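PDB 2AJR: sugar kinase, pfkB family from Thermotoga maritima, which probably acts as an ATP-dependent, metal-binding phosphofructokinase of the ribokinase-like PfkB family of sugar kinases. Local coordinates for residues V236-Y241 / D246-R251; V201-R206 / E228-K233; V215-F220 / V224-K229; G176-V181 / A288-M293. All blocks are in the same frame, centred on the assembly; numbering follows the deposited sequence.

Contact 1: V236-Y241 / D246-R251; sequences VSVVSY and DIVATR
Asp246 and Ser240 face each other as a non-hydrogen-bonded antiparallel pair, and their side chains make the bond that the backbone lacks at this point. Ser240 OG donates to Asp246 OD1 over 2.9 Å, arriving on the syn side of the carboxylate and 24° out of its plane. Val238 CG1 crosses the acid obliquely, 3.8 Å from Asp246 CB, and Lys202 NZ adds a long, weak ion pair to OD1. With an alanine in place of Asp246, Ser240 OG would probably be left without this acceptor and Lys202 would lose this distant counter-charge. One step along, Ile247 and Val239 form a hydrogen-bonded pair: Ile247 N reaches Val239 O at 2.8 Å and Val239 N reaches Ile247 O at 2.9 Å. The segments are the two arms of a beta hairpin that begins the antiparallel part of the large mixed sheet of this ribokinase-like fold. Ile247 CG1 lies beside its own backbone N (chi1 -64°), a turn that takes CD1 to 4.0 Å from Tyr241 CB, oblique to the tyrosine ring. On this face helix 220-233 covers Ile247 and Ala249, and Ser237 OG bonds to its Ala227 O. The other face carries Val238, Val248 and Asp246; there Val236 CG2 meets Val248 CG1 at 3.7 Å. Helix 290-304 covers this face, Phe290 on Val236, Ala294 on Val248 and Phe298 on Asp246.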
loop_
_atom_site.group_PDB
_atom_site.type_symbol
_atom_site.label_atom_id
_atom_site.label_comp_id
_atom_site.label_asym_id
_atom_site.label_seq_id
_atom_site.Cartn_x
_atom_site.Cartn_y
_atom_site.Cartn_z
ATOM N N VAL A 236 15.344 28.070 -20.788
ATOM C CA VAL A 236 16.318 27.187 -20.153
ATOM C C VAL A 236 15.809 25.757 -20.095
ATOM O O VAL A 236 14.635 25.514 -19.814
ATOM C CB VAL A 236 16.733 27.707 -18.751
ATOM C CG1 VAL A 236 15.574 27.638 -17.792
ATOM C CG2 VAL A 236 17.960 26.949 -18.225
ATOM N N SER A 237 16.702 24.822 -20.406
ATOM C CA SER A 237 16.420 23.409 -20.298
ATOM C C SER A 237 17.410 22.796 -19.325
ATOM O O SER A 237 18.577 23.158 -19.330
ATOM C CB SER A 237 16.518 22.740 -21.667
ATOM O OG SER A 237 17.809 22.855 -22.222
ATOM N N VAL A 238 16.929 21.900 -18.467
ATOM C CA VAL A 238 17.778 21.181 -17.526
ATOM C C VAL A 238 17.551 19.703 -17.771
ATOM O O VAL A 238 16.451 19.200 -17.560
ATOM C CB VAL A 238 17.447 21.497 -16.072
ATOM C CG1 VAL A 238 18.435 20.753 -15.145
ATOM C CG2 VAL A 238 17.486 22.991 -15.817
ATOM N N VAL A 239 18.597 19.022 -18.237
ATOM C CA VAL A 239 18.502 17.636 -18.680
ATOM C C VAL A 239 19.442 16.751 -17.885
ATOM O O VAL A 239 20.621 17.041 -17.760
ATOM C CB VAL A 239 18.820 17.513 -20.183
ATOM C CG1 VAL A 239 18.826 16.075 -20.603
ATOM C CG2 VAL A 239 17.811 18.328 -21.006
ATOM N N SER A 240 18.904 15.652 -17.361
ATOM C CA SER A 240 19.659 14.775 -16.493
ATOM C C SER A 240 20.509 13.856 -17.288
ATOM O O SER A 240 20.101 13.359 -18.350
ATOM C CB SER A 240 18.757 13.953 -15.610
ATOM O OG SER A 240 18.263 14.801 -14.610
ATOM N N TYR A 241 21.688 13.615 -16.730
ATOM C CA TYR A 241 22.680 12.792 -17.350
ATOM C C TYR A 241 23.393 11.978 -16.283
ATOM O O TYR A 241 23.974 12.529 -15.354
ATOM C CB TYR A 241 23.648 13.686 -18.090
ATOM C CG TYR A 241 24.720 12.913 -18.763
ATOM C CD1 TYR A 241 24.421 12.062 -19.833
ATOM C CD2 TYR A 241 26.048 13.011 -18.330
ATOM C CE1 TYR A 241 25.421 11.343 -20.465
ATOM C CE2 TYR A 241 27.047 12.293 -18.954
ATOM C CZ TYR A 241 26.731 11.465 -20.016
ATOM O OH TYR A 241 27.729 10.771 -20.619
ATOM N N ASP A 246 23.547 17.378 -14.540
ATOM C CA ASP A 246 22.519 18.053 -15.322
ATOM C C ASP A 246 23.146 18.985 -16.352
ATOM O O ASP A 246 24.025 19.794 -16.041
ATOM C CB ASP A 246 21.568 18.830 -14.404
ATOM C CG ASP A 246 20.602 17.915 -13.645
ATOM O OD1 ASP A 246 19.673 17.339 -14.272
ATOM O OD2 ASP A 246 20.773 17.782 -12.417
ATOM N N ILE A 247 22.690 18.847 -17.587
ATOM C CA ILE A 247 23.071 19.739 -18.658
ATOM C C ILE A 247 22.094 20.896 -18.617
ATOM O O ILE A 247 20.888 20.685 -18.608
ATOM C CB ILE A 247 23.000 19.025 -20.020
ATOM C CG1 ILE A 247 24.017 17.880 -20.056
ATOM C CG2 ILE A 247 23.265 20.005 -21.151
ATOM C CD1 ILE A 247 23.553 16.679 -20.806
ATOM N N VAL A 248 22.617 22.107 -18.537
ATOM C CA VAL A 248 21.811 23.295 -18.561
ATOM C C VAL A 248 22.113 24.010 -19.863
ATOM O O VAL A 248 23.261 24.378 -20.113
ATOM C CB VAL A 248 22.146 24.191 -17.380
ATOM C CG1 VAL A 248 21.277 25.445 -17.398
ATOM C CG2 VAL A 248 21.954 23.418 -16.080
ATOM N N ALA A 249 21.095 24.169 -20.705
ATOM C CA ALA A 249 21.237 24.855 -21.989
ATOM C C ALA A 249 20.403 26.135 -21.990
ATOM O O ALA A 249 19.216 26.113 -21.621
ATOM C CB ALA A 249 20.792 23.945 -23.128
ATOM N N THR A 250 21.038 27.246 -22.377
ATOM C CA THR A 250 20.344 28.508 -22.633
ATOM C C THR A 250 20.705 28.980 -24.028
ATOM O O THR A 250 21.422 28.296 -24.772
ATOM C CB THR A 250 20.702 29.634 -21.610
ATOM O OG1 THR A 250 21.955 30.251 -21.954
ATOM C CG2 THR A 250 20.753 29.098 -20.194
ATOM N N ARG A 251 20.213 30.162 -24.369
ATOM C CA ARG A 251 20.440 30.749 -25.681
ATOM C C ARG A 251 21.862 31.293 -25.740
ATOM O O ARG A 251 22.422 31.405 -26.819
ATOM C CB ARG A 251 19.352 31.806 -25.985
ATOM C CG ARG A 251 17.943 31.158 -25.837
ATOM C CD ARG A 251 16.728 32.027 -26.154
ATOM N NE ARG A 251 15.496 31.216 -26.121
ATOM C CZ ARG A 251 14.255 31.707 -26.160
ATOM N NH1 ARG A 251 14.033 33.013 -26.207
ATOM N NH2 ARG A 251 13.219 30.879 -26.139
#

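Contact 2: V201-R206 / E228-K233; sequences VKPDLR and EKLAEK
A single side chain, Leu230, carries the whole helix side of this contact, against Val201 and Pro203, with no hydrogen bond between the segments. Its CD1 touches both partners, at 3.8 Å from Pro203 CG and 4.0 Å from Val201 CG1, while Leu230 CB also reaches Val201 CG1, at 3.9 Å. The valine and leucine side chains cross at about a right angle, and one methyl of Val201 lies against both CB and CD1 of the leucine. That methyl, CG1, stands between its own backbone N and carbonyl carbon (chi1 62°), which turns it to the helix. Lys202, between the two apolar residues, points the other way and makes a cation-pi contact with Tyr275. Just beyond, the chain folds into an Asx turn: Arg206 N donates to Asp204 OD1 at 3.2 Å, coming from above the carboxylate plane. The same OD1 lies over the face of the Arg206 guanidinium, where the attraction is one of charge alone. Together strand 200-201, helix 220-233 and the parallel strand 236-241 make a beta-alpha-beta crossover, and this contact lays the helix on its first strand. Val201 is bonded through its backbone to Val236 and Val238, Leu230 also rests on Ser237, and Leu188 and Tyr192 of helix 185-193 close in beside Val201.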
loop_
_atom_site.group_PDB
_atom_site.type_symbol
_atom_site.label_atom_id
_atom_site.label_comp_id
_atom_site.label_asym_id
_atom_site.label_seq_id
_atom_site.Cartn_x
_atom_site.Cartn_y
_atom_site.Cartn_z
ATOM N N VAL A 201 12.226 24.099 -18.723
ATOM C CA VAL A 201 11.832 22.705 -18.905
ATOM C C VAL A 201 12.874 21.799 -18.251
ATOM O O VAL A 201 14.084 22.028 -18.362
ATOM C CB VAL A 201 11.626 22.336 -20.407
ATOM C CG1 VAL A 201 12.940 22.491 -21.238
ATOM C CG2 VAL A 201 11.071 20.934 -20.531
ATOM N N LYS A 202 12.399 20.796 -17.529
ATOM C CA LYS A 202 13.271 19.783 -16.941
ATOM C C LYS A 202 12.629 18.431 -17.222
ATOM O O LYS A 202 11.752 17.996 -16.504
ATOM C CB LYS A 202 13.468 20.031 -15.438
ATOM C CG LYS A 202 14.197 18.921 -14.730
ATOM C CD LYS A 202 15.028 19.413 -13.578
ATOM C CE LYS A 202 15.426 18.246 -12.668
ATOM N NZ LYS A 202 16.290 17.289 -13.381
ATOM N N PRO A 203 13.028 17.789 -18.311
ATOM C CA PRO A 203 12.365 16.554 -18.658
ATOM C C PRO A 203 12.635 15.463 -17.636
ATOM O O PRO A 203 13.724 15.400 -17.069
ATOM C CB PRO A 203 12.982 16.176 -20.003
ATOM C CG PRO A 203 13.699 17.360 -20.459
ATOM C CD PRO A 203 14.083 18.132 -19.275
ATOM N N ASP A 204 11.623 14.638 -17.408
ATOM C CA ASP A 204 11.726 13.492 -16.547
ATOM C C ASP A 204 12.094 12.305 -17.415
ATOM O O ASP A 204 11.272 11.807 -18.166
ATOM C CB ASP A 204 10.393 13.234 -15.860
ATOM C CG ASP A 204 10.419 12.000 -14.982
ATOM O OD1 ASP A 204 11.523 11.432 -14.735
ATOM O OD2 ASP A 204 9.323 11.614 -14.526
ATOM N N LEU A 205 13.331 11.847 -17.297
ATOM C CA LEU A 205 13.827 10.816 -18.169
ATOM C C LEU A 205 13.841 9.457 -17.521
ATOM O O LEU A 205 14.189 8.484 -18.186
ATOM C CB LEU A 205 15.213 11.186 -18.655
ATOM C CG LEU A 205 15.265 12.450 -19.507
ATOM C CD1 LEU A 205 16.712 12.829 -19.765
ATOM C CD2 LEU A 205 14.487 12.266 -20.823
ATOM N N ARG A 206 13.420 9.370 -16.258
ATOM C CA ARG A 206 13.373 8.095 -15.543
ATOM C C ARG A 206 12.615 7.019 -16.303
ATOM O O ARG A 206 11.428 7.169 -16.611
ATOM C CB ARG A 206 12.734 8.252 -14.147
ATOM C CG ARG A 206 13.741 8.184 -13.001
ATOM C CD ARG A 206 13.209 8.815 -11.695
ATOM N NE ARG A 206 13.307 10.284 -11.721
ATOM C CZ ARG A 206 12.281 11.146 -11.692
ATOM N NH1 ARG A 206 11.006 10.728 -11.621
ATOM N NH2 ARG A 206 12.538 12.459 -11.729
ATOM N N GLU A 228 19.718 21.479 -26.235
ATOM C CA GLU A 228 19.778 22.598 -27.194
ATOM C C GLU A 228 18.467 22.805 -27.964
ATOM O O GLU A 228 18.034 23.953 -28.132
ATOM C CB GLU A 228 20.947 22.418 -28.167
ATOM C CG GLU A 228 22.317 22.578 -27.524
ATOM C CD GLU A 228 23.485 22.449 -28.522
ATOM O OE1 GLU A 228 23.496 21.515 -29.361
ATOM O OE2 GLU A 228 24.414 23.288 -28.449
ATOM N N LYS A 229 17.841 21.703 -28.407
ATOM C CA LYS A 229 16.521 21.739 -29.076
ATOM C C LYS A 229 15.434 22.342 -28.191
ATOM O O LYS A 229 14.609 23.140 -28.643
ATOM C CB LYS A 229 16.066 20.332 -29.479
ATOM C CG LYS A 229 16.919 19.655 -30.516
ATOM C CD LYS A 229 16.096 18.750 -31.419
ATOM C CE LYS A 229 16.885 18.298 -32.653
ATOM N NZ LYS A 229 15.972 18.120 -33.811
ATOM N N LEU A 230 15.420 21.927 -26.931
ATOM C CA LEU A 230 14.486 22.475 -25.965
ATOM C C LEU A 230 14.782 23.939 -25.707
ATOM O O LEU A 230 13.877 24.712 -25.477
ATOM C CB LEU A 230 14.555 21.704 -24.652
ATOM C CG LEU A 230 14.124 20.238 -24.712
ATOM C CD1 LEU A 230 14.555 19.529 -23.440
ATOM C CD2 LEU A 230 12.601 20.100 -24.933
ATOM N N ALA A 231 16.054 24.315 -25.748
ATOM C CA ALA A 231 16.475 25.688 -25.485
ATOM C C ALA A 231 16.211 26.623 -26.666
ATOM O O ALA A 231 16.315 27.850 -26.525
ATOM C CB ALA A 231 17.938 25.707 -25.119
ATOM N N GLU A 232 15.894 26.055 -27.831
ATOM C CA GLU A 232 15.436 26.863 -28.966
ATOM C C GLU A 232 14.088 27.542 -28.664
ATOM O O GLU A 232 13.870 28.702 -29.013
ATOM C CB GLU A 232 15.309 26.012 -30.231
ATOM C CG GLU A 232 16.647 25.712 -30.916
ATOM C CD GLU A 232 16.582 24.549 -31.919
ATOM O OE1 GLU A 232 15.462 24.117 -32.294
ATOM O OE2 GLU A 232 17.660 24.061 -32.334
ATOM N N LYS A 233 13.192 26.819 -28.004
ATOM C CA LYS A 233 11.839 27.303 -27.784
ATOM C C LYS A 233 11.598 27.730 -26.317
ATOM O O LYS A 233 10.718 28.542 -26.047
ATOM C CB LYS A 233 10.853 26.215 -28.238
ATOM C CG LYS A 233 11.021 25.785 -29.721
ATOM C CD LYS A 233 10.408 24.402 -30.002
#

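Contact 3: V215-F220 / V224-K229; sequences VDLKTF and VKLAEK
Val224 N donates to Phe220 O over 2.9 Å, the donor lying in the carbonyl plane and the N-H...O angle being 147°. This is an i to i+4 bond at the start of helix 220-233, whose N-cap is Thr219; the threonine side chain caps a backbone N of the first turn. Asp222 OD2 accepts from Thr219 N, as in one half of a capping box, and from Lys218 N as well. The same four-residue spacing brings two side chains together. Phe220 CG is anti to the backbone N (chi1 -175°), and the ring thus lies along the helix flank, where Val224 CG2 sits over one of its faces in a CH-pi contact, 3.8 Å from the ring centroid and 19° off the normal. The nearest ring atom to that methyl is Phe220 CE2, at 3.6 Å. Tyr241 of the hairpin meets the phenylalanine edge-to-face, and Ile247, Leu256 and Val330 also touch it. Exchange of Phe220 for an alanine would probably open a gap over Val224 and deprive Tyr241 of this aromatic partner. Before the cap, the loop doubles back along the helix. Val215 points at it, its CG2 4.4 Å from Leu226 N, and is buried. Leu226 in turn reaches out to the loop, with Phe212 and Leu213 also against it. It crosses Leu217 at about a right angle, and the two meet through their methyls, Leu217 CD2 to Leu226 CD2, at 4.1 Å.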
loop_
_atom_site.group_PDB
_atom_site.type_symbol
_atom_site.label_atom_id
_atom_site.label_comp_id
_atom_site.label_asym_id
_atom_site.label_seq_id
_atom_site.Cartn_x
_atom_site.Cartn_y
_atom_site.Cartn_z
ATOM N N VAL A 215 15.772 12.626 -31.019
ATOM C CA VAL A 215 17.046 12.247 -30.404
ATOM C C VAL A 215 16.895 10.931 -29.667
ATOM O O VAL A 215 16.014 10.784 -28.819
ATOM C CB VAL A 215 17.557 13.308 -29.369
ATOM C CG1 VAL A 215 18.940 12.925 -28.839
ATOM C CG2 VAL A 215 17.605 14.698 -29.969
ATOM N N ASP A 216 17.761 9.987 -29.999
ATOM C CA ASP A 216 17.898 8.726 -29.287
ATOM C C ASP A 216 19.023 8.921 -28.264
ATOM O O ASP A 216 20.191 9.106 -28.620
ATOM C CB ASP A 216 18.238 7.610 -30.287
ATOM C CG ASP A 216 18.286 6.228 -29.656
ATOM O OD1 ASP A 216 17.434 5.934 -28.796
ATOM O OD2 ASP A 216 19.171 5.427 -30.047
ATOM N N LEU A 217 18.664 8.885 -26.995
ATOM C CA LEU A 217 19.560 9.271 -25.923
ATOM C C LEU A 217 20.517 8.147 -25.559
ATOM O O LEU A 217 20.193 7.312 -24.745
ATOM C CB LEU A 217 18.740 9.696 -24.689
ATOM C CG LEU A 217 17.770 10.863 -24.922
ATOM C CD1 LEU A 217 16.918 11.144 -23.694
ATOM C CD2 LEU A 217 18.535 12.089 -25.330
ATOM N N LYS A 218 21.699 8.130 -26.154
ATOM C CA LYS A 218 22.686 7.088 -25.846
ATOM C C LYS A 218 24.081 7.640 -25.548
ATOM O O LYS A 218 24.905 6.937 -25.005
ATOM C CB LYS A 218 22.745 6.073 -26.999
ATOM C CG LYS A 218 22.430 4.623 -26.585
ATOM C CD LYS A 218 20.941 4.369 -26.447
ATOM C CE LYS A 218 20.628 3.149 -25.561
ATOM N NZ LYS A 218 21.341 1.882 -25.983
ATOM N N THR A 219 24.338 8.899 -25.883
ATOM C CA THR A 219 25.653 9.502 -25.698
ATOM C C THR A 219 25.542 10.926 -25.136
ATOM O O THR A 219 24.560 11.620 -25.385
ATOM C CB THR A 219 26.409 9.564 -27.044
ATOM O OG1 THR A 219 25.815 10.560 -27.892
ATOM C CG2 THR A 219 26.386 8.208 -27.735
ATOM N N PHE A 220 26.558 11.379 -24.406
ATOM C CA PHE A 220 26.554 12.758 -23.922
ATOM C C PHE A 220 26.101 13.780 -24.985
ATOM O O PHE A 220 25.331 14.690 -24.669
ATOM C CB PHE A 220 27.922 13.146 -23.392
ATOM C CG PHE A 220 27.966 14.512 -22.762
ATOM C CD1 PHE A 220 27.291 14.763 -21.581
ATOM C CD2 PHE A 220 28.701 15.541 -23.342
ATOM C CE1 PHE A 220 27.336 16.031 -20.983
ATOM C CE2 PHE A 220 28.758 16.796 -22.750
ATOM C CZ PHE A 220 28.075 17.038 -21.561
ATOM N N VAL A 224 23.113 16.535 -25.000
ATOM C CA VAL A 224 23.398 17.935 -25.277
ATOM C C VAL A 224 22.511 18.420 -26.403
ATOM O O VAL A 224 21.922 19.480 -26.288
ATOM C CB VAL A 224 24.879 18.196 -25.557
ATOM C CG1 VAL A 224 25.122 19.661 -25.969
ATOM C CG2 VAL A 224 25.692 17.861 -24.314
ATOM N N LYS A 225 22.377 17.645 -27.472
ATOM C CA LYS A 225 21.492 18.050 -28.573
ATOM C C LYS A 225 20.056 18.240 -28.046
ATOM O O LYS A 225 19.355 19.178 -28.447
ATOM C CB LYS A 225 21.518 17.062 -29.755
ATOM C CG LYS A 225 22.571 17.357 -30.843
ATOM N N LEU A 226 19.622 17.377 -27.135
ATOM C CA LEU A 226 18.269 17.513 -26.587
ATOM C C LEU A 226 18.105 18.807 -25.769
ATOM O O LEU A 226 17.112 19.520 -25.904
ATOM C CB LEU A 226 17.894 16.296 -25.745
ATOM C CG LEU A 226 16.495 16.396 -25.114
ATOM C CD1 LEU A 226 15.414 16.344 -26.204
ATOM C CD2 LEU A 226 16.307 15.295 -24.034
ATOM N N ALA A 227 19.082 19.109 -24.929
ATOM C CA ALA A 227 19.060 20.352 -24.175
ATOM C C ALA A 227 18.995 21.547 -25.120
ATOM O O ALA A 227 18.286 22.500 -24.854
ATOM C CB ALA A 227 20.267 20.454 -23.278
ATOM N N GLU A 228 19.718 21.479 -26.235
ATOM C CA GLU A 228 19.778 22.598 -27.194
ATOM C C GLU A 228 18.467 22.805 -27.964
ATOM O O GLU A 228 18.034 23.953 -28.132
ATOM C CB GLU A 228 20.947 22.418 -28.167
ATOM C CG GLU A 228 22.317 22.578 -27.524
ATOM C CD GLU A 228 23.485 22.449 -28.522
ATOM O OE1 GLU A 228 23.496 21.515 -29.361
ATOM O OE2 GLU A 228 24.414 23.288 -28.449
ATOM N N LYS A 229 17.841 21.703 -28.407
ATOM C CA LYS A 229 16.521 21.739 -29.076
ATOM C C LYS A 229 15.434 22.342 -28.191
ATOM O O LYS A 229 14.609 23.140 -28.643
ATOM C CB LYS A 229 16.066 20.332 -29.479
ATOM C CG LYS A 229 16.919 19.655 -30.516
ATOM C CD LYS A 229 16.096 18.750 -31.419
ATOM C CE LYS A 229 16.885 18.298 -32.653
ATOM N NZ LYS A 229 15.972 18.120 -33.811
#

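Contact 4: G176-V181 / A288-M293; sequences GVFVFV and ANFLEM
Phe178 and Phe290 meet rim to rim: Phe178 CZ is 4.1 Å from Phe290 CE1, each atom lying near the plane of the other ring, so no face is used between them. Phe178 instead stacks on Phe283, and a face of the Phe290 ring is covered by the carbonyl two residues back, Ala288 O. The second apolar contact joins Phe180 and Met293, a selenomethionine, which come from opposite directions. Met293 CE approaches the ring obliquely and stops 3.7 Å from Phe180 CE2; the bend at the end of the chain (chi3 39°) places that methyl. No hydrogen bond joins the two segments; the helix segment has its own capping bonds. Asn289 is the N-cap of helix 290-304: its OD1 accepts from Glu292 N at 3.2 Å, with the donor tilted 28° from the amide carbonyl plane, and its backbone O accepts from Met293 N at 2.9 Å. Strand 178-182 runs in the parallel part of the large sheet, between strands 149-153 and 200-201. Its Phe178 and Phe180 face helices 271-286 and 290-304, whereas Val179 and Val181 pack against helix 164-174.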
loop_
_atom_site.group_PDB
_atom_site.type_symbol
_atom_site.label_atom_id
_atom_site.label_comp_id
_atom_site.label_asym_id
_atom_site.label_seq_id
_atom_site.Cartn_x
_atom_site.Cartn_y
_atom_site.Cartn_z
ATOM N N GLY A 176 1.176 36.003 -19.860
ATOM C CA GLY A 176 2.461 36.440 -19.318
ATOM C C GLY A 176 2.895 35.777 -18.016
ATOM O O GLY A 176 3.747 36.319 -17.302
ATOM N N VAL A 177 2.322 34.617 -17.694
ATOM C CA VAL A 177 2.762 33.880 -16.523
ATOM C C VAL A 177 3.960 32.994 -16.889
ATOM O O VAL A 177 3.958 32.271 -17.890
ATOM C CB VAL A 177 1.637 33.057 -15.921
ATOM C CG1 VAL A 177 2.143 32.270 -14.731
ATOM C CG2 VAL A 177 0.492 33.977 -15.508
ATOM N N PHE A 178 4.993 33.076 -16.064
ATOM C CA PHE A 178 6.229 32.349 -16.285
ATOM C C PHE A 178 5.970 30.873 -15.972
ATOM O O PHE A 178 5.312 30.558 -14.974
ATOM C CB PHE A 178 7.298 32.928 -15.362
ATOM C CG PHE A 178 8.684 32.512 -15.696
ATOM C CD1 PHE A 178 9.234 31.380 -15.124
ATOM C CD2 PHE A 178 9.457 33.276 -16.541
ATOM C CE1 PHE A 178 10.522 31.005 -15.413
ATOM C CE2 PHE A 178 10.746 32.908 -16.836
ATOM C CZ PHE A 178 11.281 31.768 -16.277
ATOM N N VAL A 179 6.461 29.978 -16.823
ATOM C CA VAL A 179 6.100 28.560 -16.738
ATOM C C VAL A 179 7.300 27.649 -16.548
ATOM O O VAL A 179 8.233 27.707 -17.333
ATOM C CB VAL A 179 5.390 28.082 -18.034
ATOM C CG1 VAL A 179 5.362 26.550 -18.087
ATOM C CG2 VAL A 179 3.988 28.682 -18.155
ATOM N N PHE A 180 7.241 26.802 -15.518
ATOM C CA PHE A 180 8.188 25.680 -15.306
ATOM C C PHE A 180 7.471 24.367 -15.618
ATOM O O PHE A 180 6.358 24.159 -15.120
ATOM C CB PHE A 180 8.608 25.583 -13.836
ATOM C CG PHE A 180 9.360 26.767 -13.319
ATOM C CD1 PHE A 180 8.691 27.940 -12.979
ATOM C CD2 PHE A 180 10.736 26.699 -13.116
ATOM C CE1 PHE A 180 9.388 29.038 -12.469
ATOM C CE2 PHE A 180 11.437 27.792 -12.598
ATOM C CZ PHE A 180 10.759 28.965 -12.278
ATOM N N VAL A 181 8.089 23.472 -16.393
ATOM C CA VAL A 181 7.516 22.137 -16.593
ATOM C C VAL A 181 8.519 21.030 -16.306
ATOM O O VAL A 181 9.660 21.105 -16.744
ATOM C CB VAL A 181 6.982 21.952 -18.024
ATOM C CG1 VAL A 181 6.594 20.505 -18.246
ATOM C CG2 VAL A 181 5.797 22.867 -18.282
ATOM N N ALA A 288 15.685 36.166 -13.017
ATOM C CA ALA A 288 15.836 35.143 -14.053
ATOM C C ALA A 288 17.269 34.962 -14.553
ATOM O O ALA A 288 17.526 35.020 -15.759
ATOM C CB ALA A 288 14.929 35.469 -15.221
ATOM N N ASN A 289 18.202 34.753 -13.629
ATOM C CA ASN A 289 19.543 34.320 -13.990
ATOM C C ASN A 289 19.516 32.796 -14.003
ATOM O O ASN A 289 19.478 32.156 -12.954
ATOM C CB ASN A 289 20.578 34.845 -13.002
ATOM C CG ASN A 289 21.991 34.457 -13.383
ATOM O OD1 ASN A 289 22.280 33.286 -13.641
ATOM N ND2 ASN A 289 22.883 35.440 -13.427
ATOM N N PHE A 290 19.529 32.226 -15.203
ATOM C CA PHE A 290 19.191 30.824 -15.412
ATOM C C PHE A 290 20.247 29.840 -14.937
ATOM O O PHE A 290 19.920 28.861 -14.278
ATOM C CB PHE A 290 18.865 30.584 -16.882
ATOM C CG PHE A 290 17.644 31.315 -17.344
ATOM C CD1 PHE A 290 16.420 31.089 -16.733
ATOM C CD2 PHE A 290 17.709 32.240 -18.381
ATOM C CE1 PHE A 290 15.281 31.778 -17.146
ATOM C CE2 PHE A 290 16.571 32.920 -18.812
ATOM C CZ PHE A 290 15.358 32.690 -18.191
ATOM N N LEU A 291 21.505 30.078 -15.257
ATOM C CA LEU A 291 22.543 29.173 -14.797
ATOM C C LEU A 291 22.504 29.128 -13.275
ATOM O O LEU A 291 22.469 28.039 -12.684
ATOM C CB LEU A 291 23.939 29.573 -15.293
ATOM C CG LEU A 291 25.014 28.533 -14.912
ATOM C CD1 LEU A 291 24.635 27.150 -15.425
ATOM C CD2 LEU A 291 26.407 28.930 -15.386
ATOM N N GLU A 292 22.474 30.300 -12.639
ATOM C CA GLU A 292 22.390 30.347 -11.167
ATOM C C GLU A 292 21.097 29.715 -10.626
ATOM O O GLU A 292 21.112 29.108 -9.560
ATOM C CB GLU A 292 22.586 31.764 -10.635
ATOM C CG GLU A 292 23.970 32.357 -10.971
ATOM C CD GLU A 292 25.116 31.712 -10.199
ATOM O OE1 GLU A 292 25.073 31.674 -8.953
ATOM O OE2 GLU A 292 26.087 31.262 -10.836
HETATM N N MSE A 293 20.000 29.819 -11.371
HETATM C CA MSE A 293 18.786 29.074 -11.027
HETATM C C MSE A 293 19.007 27.582 -11.019
HETATM O O MSE A 293 18.646 26.923 -10.059
HETATM C CB MSE A 293 17.679 29.322 -12.021
HETATM C CG MSE A 293 16.813 30.501 -11.713
HETATM SE SE MSE A 293 15.378 30.575 -13.023
HETATM C CE MSE A 293 15.011 28.748 -13.198
#

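In the fold
From the N terminus, the first segment met is 176-181, and contact 4 closes the longest loop when the chain reaches 288-293; the three other contacts all fall within that span. Contact 2 opens next at 201-206 and closes on 228-233. Contact 3 starts inside that loop, at 215-220, and ends on the same helix at 224-229, sharing Glu228 and Lys229 with contact 2. Contact 1 then follows in series as a hairpin. Its first strand is bonded through Val236 and Val238 to Val201 of contact 2, and Lys202 is bonded to Val181 of contact 4. Helix 220-233 and helix 290-304 lie on opposite faces of the hairpin.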